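Local atomic coordinates of lectin (Pleurotus ostreatus, PDB entry 6T0Q), a protein that binds calcium and N-acetyl-D-galactosamine as a mushroom lectin, probably with domains related to carbohydrate-binding modules. Residues K227-T233 against I292-D298; C16-A20 against F135-T139. One frame throughout, in Å; residues are numbered along the deposited sequence.

From the N terminus, residues 16-20 run in a loop toward the short strand 23-24, and contact 2 joins that loop to the hairpin turn 135-139, between strands 126-135 and 140-144, closing a span of 114 residues. Contact 1 follows in series, neither nested nor crossed: residues 227-233, on strand 229-239, pair with 292-298, on strand 287-296, with 58 residues between them. Strand 23-24 lies at the edge of the five-stranded antiparallel sheet that holds contact 1, whereas the turn of contact 2 belongs to the four-stranded sheet of the first half. The two centres are 16 Å apart, with nearest atoms about 6 Å apart, and the disulfide Cys-69–Cys-231 also links these two sheets.

Contact 1 of 2, residues K227-T233 against I292-D298; sequences KVAVCAT and ILITYSD
Lys-227 lays the end of its side chain over one face of the Tyr-296 ring, crossing it at about a right angle. The bend at chi3 (82°) turns the chain so that CE makes a CH-pi contact and NZ a cation-pi contact, Lys-227 NZ lying 4.0 Å from the centroid of the Tyr-296 ring. NZ also hydrogen-bonds to Ser-300 OG, and Tyr-296 OH to Glu-302 OE1. On the opposite face of the ring sits Ile-294 CG2, toward the rim, while Ala-229 CB packs 3.8 Å from Tyr-296 CE1 and 4.0 Å from Ile-294 CG2. The strands are antiparallel neighbours in a five-stranded sheet, and a beta bulge shifts their register by one residue between Ala-229 and Ala-232. At the bulge Thr-295 serves two consecutive amides: its carbonyl O takes Val-230 N at 2.8 Å, and its OG1, brought between the backbone N and carbonyl carbon by chi1 56°, takes Cys-231 N at 3.1 Å. In return Thr-295 N gives a nearly straight bond to Cys-231 O (2.9 Å, 170° at the hydrogen). Beyond it Thr-233 and Leu-293 form a hydrogen-bonded pair whose side chains reach Phe-102 of strand 98-104; Leu-293 also touches a bound N-acetylglucosamine. At the other end Ser-297 N bonds to Val-228 O, and one water bridges Val-228 N and Ser-297 OG.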
loop_
_atom_site.group_PDB
_atom_site.type_symbol
_atom_site.label_atom_id
_atom_site.label_comp_id
_atom_site.label_asym_id
_atom_site.label_seq_id
_atom_site.Cartn_x
_atom_site.Cartn_y
_atom_site.Cartn_z
ATOM N N LYS A 227 -6.127 6.819 0.294
ATOM C CA LYS A 227 -5.879 8.257 0.229
ATOM C C LYS A 227 -4.782 8.532 -0.793
ATOM O O LYS A 227 -4.205 7.612 -1.373
ATOM C CB LYS A 227 -5.488 8.811 1.610
ATOM C CG LYS A 227 -6.525 8.546 2.701
ATOM C CD LYS A 227 -6.043 8.995 4.082
ATOM C CE LYS A 227 -6.239 10.484 4.286
ATOM N NZ LYS A 227 -5.881 10.878 5.687
ATOM N N VAL A 228 -4.480 9.816 -0.994
ATOM C CA VAL A 228 -3.463 10.253 -1.947
ATOM C C VAL A 228 -2.503 11.157 -1.182
ATOM O O VAL A 228 -2.853 12.295 -0.842
ATOM C CB VAL A 228 -4.067 10.984 -3.158
ATOM C CG1 VAL A 228 -2.970 11.575 -4.034
ATOM C CG2 VAL A 228 -4.956 10.027 -3.988
ATOM N N ALA A 229 -1.311 10.642 -0.885
ATOM C CA ALA A 229 -0.286 11.405 -0.196
ATOM C C ALA A 229 0.399 12.348 -1.171
ATOM O O ALA A 229 0.506 12.061 -2.367
ATOM C CB ALA A 229 0.745 10.468 0.432
ATOM N N VAL A 230 0.865 13.483 -0.654
ATOM C CA VAL A 230 1.375 14.546 -1.515
ATOM C C VAL A 230 2.802 14.936 -1.136
ATOM O O VAL A 230 3.742 14.682 -1.899
ATOM C CB VAL A 230 0.436 15.764 -1.474
ATOM C CG1 VAL A 230 1.007 16.903 -2.309
ATOM C CG2 VAL A 230 -0.962 15.372 -1.989
ATOM N N CYS A 231 2.979 15.551 0.046
ATOM C CA CYS A 231 4.273 16.057 0.502
ATOM C C CYS A 231 4.531 15.536 1.908
ATOM O O CYS A 231 3.590 15.276 2.664
ATOM C CB CYS A 231 4.332 17.637 0.528
ATOM S SG CYS A 231 4.283 18.479 -1.137
ATOM N N ALA A 232 5.812 15.386 2.261
ATOM C CA ALA A 232 6.191 15.135 3.644
ATOM C C ALA A 232 7.229 16.156 4.080
ATOM O O ALA A 232 8.056 16.613 3.281
ATOM C CB ALA A 232 6.749 13.728 3.864
ATOM N N THR A 233 7.150 16.526 5.349
ATOM C CA THR A 233 8.176 17.310 6.016
ATOM C C THR A 233 8.773 16.439 7.107
ATOM O O THR A 233 8.031 15.815 7.871
ATOM C CB THR A 233 7.590 18.589 6.602
ATOM O OG1 THR A 233 6.900 19.297 5.562
ATOM C CG2 THR A 233 8.709 19.482 7.177
ATOM N N ILE A 292 7.599 13.291 11.419
ATOM C CA ILE A 292 7.272 13.327 9.998
ATOM C C ILE A 292 5.808 13.699 9.864
ATOM O O ILE A 292 4.948 13.063 10.484
ATOM C CB ILE A 292 7.527 11.972 9.312
ATOM C CG1 ILE A 292 8.992 11.554 9.430
ATOM C CG2 ILE A 292 7.073 12.031 7.838
ATOM C CD1 ILE A 292 9.206 10.073 9.099
ATOM N N LEU A 293 5.515 14.708 9.048
ATOM C CA LEU A 293 4.134 15.043 8.720
ATOM C C LEU A 293 3.910 14.841 7.230
ATOM O O LEU A 293 4.673 15.360 6.408
ATOM C CB LEU A 293 3.791 16.486 9.111
ATOM C CG LEU A 293 2.287 16.780 9.048
ATOM C CD1 LEU A 293 1.909 17.746 10.146
ATOM C CD2 LEU A 293 1.901 17.365 7.710
ATOM N N ILE A 294 2.857 14.103 6.893
ATOM C CA ILE A 294 2.490 13.805 5.518
ATOM C C ILE A 294 1.176 14.513 5.217
ATOM O O ILE A 294 0.237 14.441 6.017
ATOM C CB ILE A 294 2.364 12.286 5.309
ATOM C CG1 ILE A 294 3.734 11.624 5.467
ATOM C CG2 ILE A 294 1.765 11.977 3.968
ATOM C CD1 ILE A 294 3.643 10.129 5.694
ATOM N N THR A 295 1.106 15.198 4.078
ATOM C CA THR A 295 -0.132 15.843 3.657
ATOM C C THR A 295 -0.860 14.978 2.636
ATOM O O THR A 295 -0.238 14.302 1.811
ATOM C CB THR A 295 0.133 17.231 3.056
ATOM O OG1 THR A 295 1.057 17.112 1.976
ATOM C CG2 THR A 295 0.731 18.186 4.105
ATOM N N TYR A 296 -2.187 15.020 2.692
ATOM C CA TYR A 296 -3.044 14.281 1.775
ATOM C C TYR A 296 -3.873 15.232 0.919
ATOM O O TYR A 296 -4.156 16.368 1.312
ATOM C CB TYR A 296 -3.963 13.328 2.541
ATOM C CG TYR A 296 -3.182 12.197 3.165
ATOM C CD1 TYR A 296 -2.777 11.109 2.397
ATOM C CD2 TYR A 296 -2.822 12.231 4.507
ATOM C CE1 TYR A 296 -2.048 10.074 2.949
ATOM C CE2 TYR A 296 -2.083 11.193 5.083
ATOM C CZ TYR A 296 -1.697 10.120 4.292
ATOM O OH TYR A 296 -0.974 9.082 4.834
ATOM N N SER A 297 -4.283 14.737 -0.260
ATOM C CA SER A 297 -4.971 15.580 -1.234
ATOM C C SER A 297 -6.340 16.043 -0.754
ATOM O O SER A 297 -6.868 17.015 -1.302
ATOM C CB SER A 297 -5.137 14.839 -2.566
ATOM O OG SER A 297 -5.998 13.729 -2.389
ATOM N N ASP A 298 -6.936 15.378 0.235
ATOM C CA ASP A 298 -8.213 15.832 0.777
ATOM C C ASP A 298 -8.045 16.890 1.865
ATOM O O ASP A 298 -9.013 17.207 2.562
ATOM C CB ASP A 298 -9.022 14.645 1.322
ATOM C CG ASP A 298 -8.331 13.950 2.501
ATOM O OD1 ASP A 298 -7.220 14.378 2.899
ATOM O OD2 ASP A 298 -8.896 12.968 3.031
HETATM O O HOH W 1 -6.209 12.032 -0.096
HETATM O O HOH W 2 4.250 18.253 4.842
#

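Contact 2 of 2, residues C16-A20 against F135-T139; sequences CKITA and FSDGT
Ser-136 lies alongside residues 16-20, its side chain turned to Cys-16 and its carbonyl to the amides of Thr-19 and Ala-20. The oxygen Ser-136 O accepts from both, Thr-19 N at 2.9 Å and Ala-20 N at 3.1 Å; the first donor approaches nearly along the carbonyl axis, the second is tilted 32° from the carbonyl plane. Chi1 of 58° places Thr-19 OG1 on the same acceptor, though only as a weak bond, and brings it 3.5 Å from Asp-137 CA. On the Cys-16 side, Cys-16 CB touches Ser-136 OG at 3.5 Å; that oxygen makes a weak hydrogen bond to Cys-66 N, and Cys-16 SG is in a disulfide with Cys-66. Residues 135-139 form the tip of a beta hairpin, a type I turn from Phe-135 to Gly-138 with Gly-138 at positive phi as in a G1 bulge. Ala-20 CB rests 3.6 Å from Gly-138 CA, while Asp-137 directs its carboxylate away from residues 16-20. There Asp-137 OD1 closes an Asx turn by accepting Thr-139 N from above the carboxylate plane, and also accepts Thr-139 OG1 on its syn lone pair at 2.7 Å. Lys-17 instead extends to the second subunit, packing on its Phe-328.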
loop_
_atom_site.group_PDB
_atom_site.type_symbol
_atom_site.label_atom_id
_atom_site.label_comp_id
_atom_site.label_asym_id
_atom_site.label_seq_id
_atom_site.Cartn_x
_atom_site.Cartn_y
_atom_site.Cartn_z
ATOM N N CYS A 16 0.390 18.480 -13.511
ATOM C CA CYS A 16 1.774 18.607 -13.950
ATOM C C CYS A 16 2.626 17.463 -13.413
ATOM O O CYS A 16 2.394 16.947 -12.315
ATOM C CB CYS A 16 2.416 19.922 -13.483
ATOM S SG CYS A 16 1.643 21.471 -13.999
ATOM N N LYS A 17 3.630 17.092 -14.199
ATOM C CA LYS A 17 4.675 16.186 -13.744
ATOM C C LYS A 17 5.501 16.855 -12.650
ATOM O O LYS A 17 5.896 18.016 -12.783
ATOM C CB LYS A 17 5.562 15.804 -14.929
ATOM C CG LYS A 17 6.881 15.165 -14.571
ATOM C CD LYS A 17 6.764 13.667 -14.533
ATOM C CE LYS A 17 8.111 13.024 -14.795
ATOM N NZ LYS A 17 8.072 11.564 -14.530
ATOM N N ILE A 18 5.762 16.135 -11.561
ATOM C CA ILE A 18 6.521 16.693 -10.446
ATOM C C ILE A 18 7.991 16.354 -10.647
ATOM O O ILE A 18 8.404 15.205 -10.489
ATOM C CB ILE A 18 6.007 16.182 -9.097
ATOM C CG1 ILE A 18 4.574 16.665 -8.882
ATOM C CG2 ILE A 18 6.911 16.674 -7.969
ATOM C CD1 ILE A 18 3.964 16.181 -7.601
ATOM N N THR A 19 8.782 17.356 -11.015
ATOM C CA THR A 19 10.223 17.191 -11.109
ATOM C C THR A 19 10.948 17.654 -9.848
ATOM O O THR A 19 12.158 17.441 -9.734
ATOM C CB THR A 19 10.764 17.945 -12.336
ATOM O OG1 THR A 19 10.422 19.330 -12.236
ATOM C CG2 THR A 19 10.172 17.380 -13.637
ATOM N N ALA A 20 10.244 18.273 -8.899
ATOM C CA ALA A 20 10.845 18.590 -7.606
ATOM C C ALA A 20 11.296 17.312 -6.910
ATOM O O ALA A 20 10.620 16.282 -6.977
ATOM C CB ALA A 20 9.841 19.336 -6.724
ATOM N N PHE A 135 5.910 24.476 -5.948
ATOM C CA PHE A 135 5.393 24.152 -7.270
ATOM C C PHE A 135 6.012 22.857 -7.801
ATOM O O PHE A 135 7.021 22.363 -7.292
ATOM C CB PHE A 135 5.659 25.310 -8.236
ATOM C CG PHE A 135 4.994 26.599 -7.829
ATOM C CD1 PHE A 135 3.625 26.770 -7.992
ATOM C CD2 PHE A 135 5.734 27.638 -7.287
ATOM C CE1 PHE A 135 3.006 27.947 -7.620
ATOM C CE2 PHE A 135 5.118 28.829 -6.915
ATOM C CZ PHE A 135 3.759 28.980 -7.076
ATOM N N SER A 136 5.390 22.314 -8.852
ATOM C CA SER A 136 5.795 21.015 -9.389
ATOM C C SER A 136 7.219 21.011 -9.939
ATOM O O SER A 136 7.831 19.941 -10.019
ATOM C CB SER A 136 4.819 20.583 -10.487
ATOM O OG SER A 136 4.652 21.617 -11.440
ATOM N N ASP A 137 7.774 22.169 -10.292
ATOM C CA ASP A 137 9.112 22.230 -10.869
ATOM C C ASP A 137 10.196 22.496 -9.834
ATOM O O ASP A 137 11.348 22.725 -10.206
ATOM C CB ASP A 137 9.175 23.292 -11.979
ATOM C CG ASP A 137 8.927 24.712 -11.464
ATOM O OD1 ASP A 137 8.649 24.890 -10.256
ATOM O OD2 ASP A 137 9.006 25.655 -12.276
ATOM N N GLY A 138 9.868 22.460 -8.546
ATOM C CA GLY A 138 10.873 22.702 -7.536
ATOM C C GLY A 138 11.032 24.149 -7.121
ATOM O O GLY A 138 11.801 24.425 -6.194
ATOM N N THR A 139 10.338 25.081 -7.762
ATOM C CA THR A 139 10.364 26.460 -7.292
ATOM C C THR A 139 9.311 26.661 -6.197
ATOM O O THR A 139 8.498 25.783 -5.908
ATOM C CB THR A 139 10.132 27.431 -8.447
ATOM O OG1 THR A 139 8.811 27.253 -8.973
ATOM C CG2 THR A 139 11.163 27.202 -9.572
#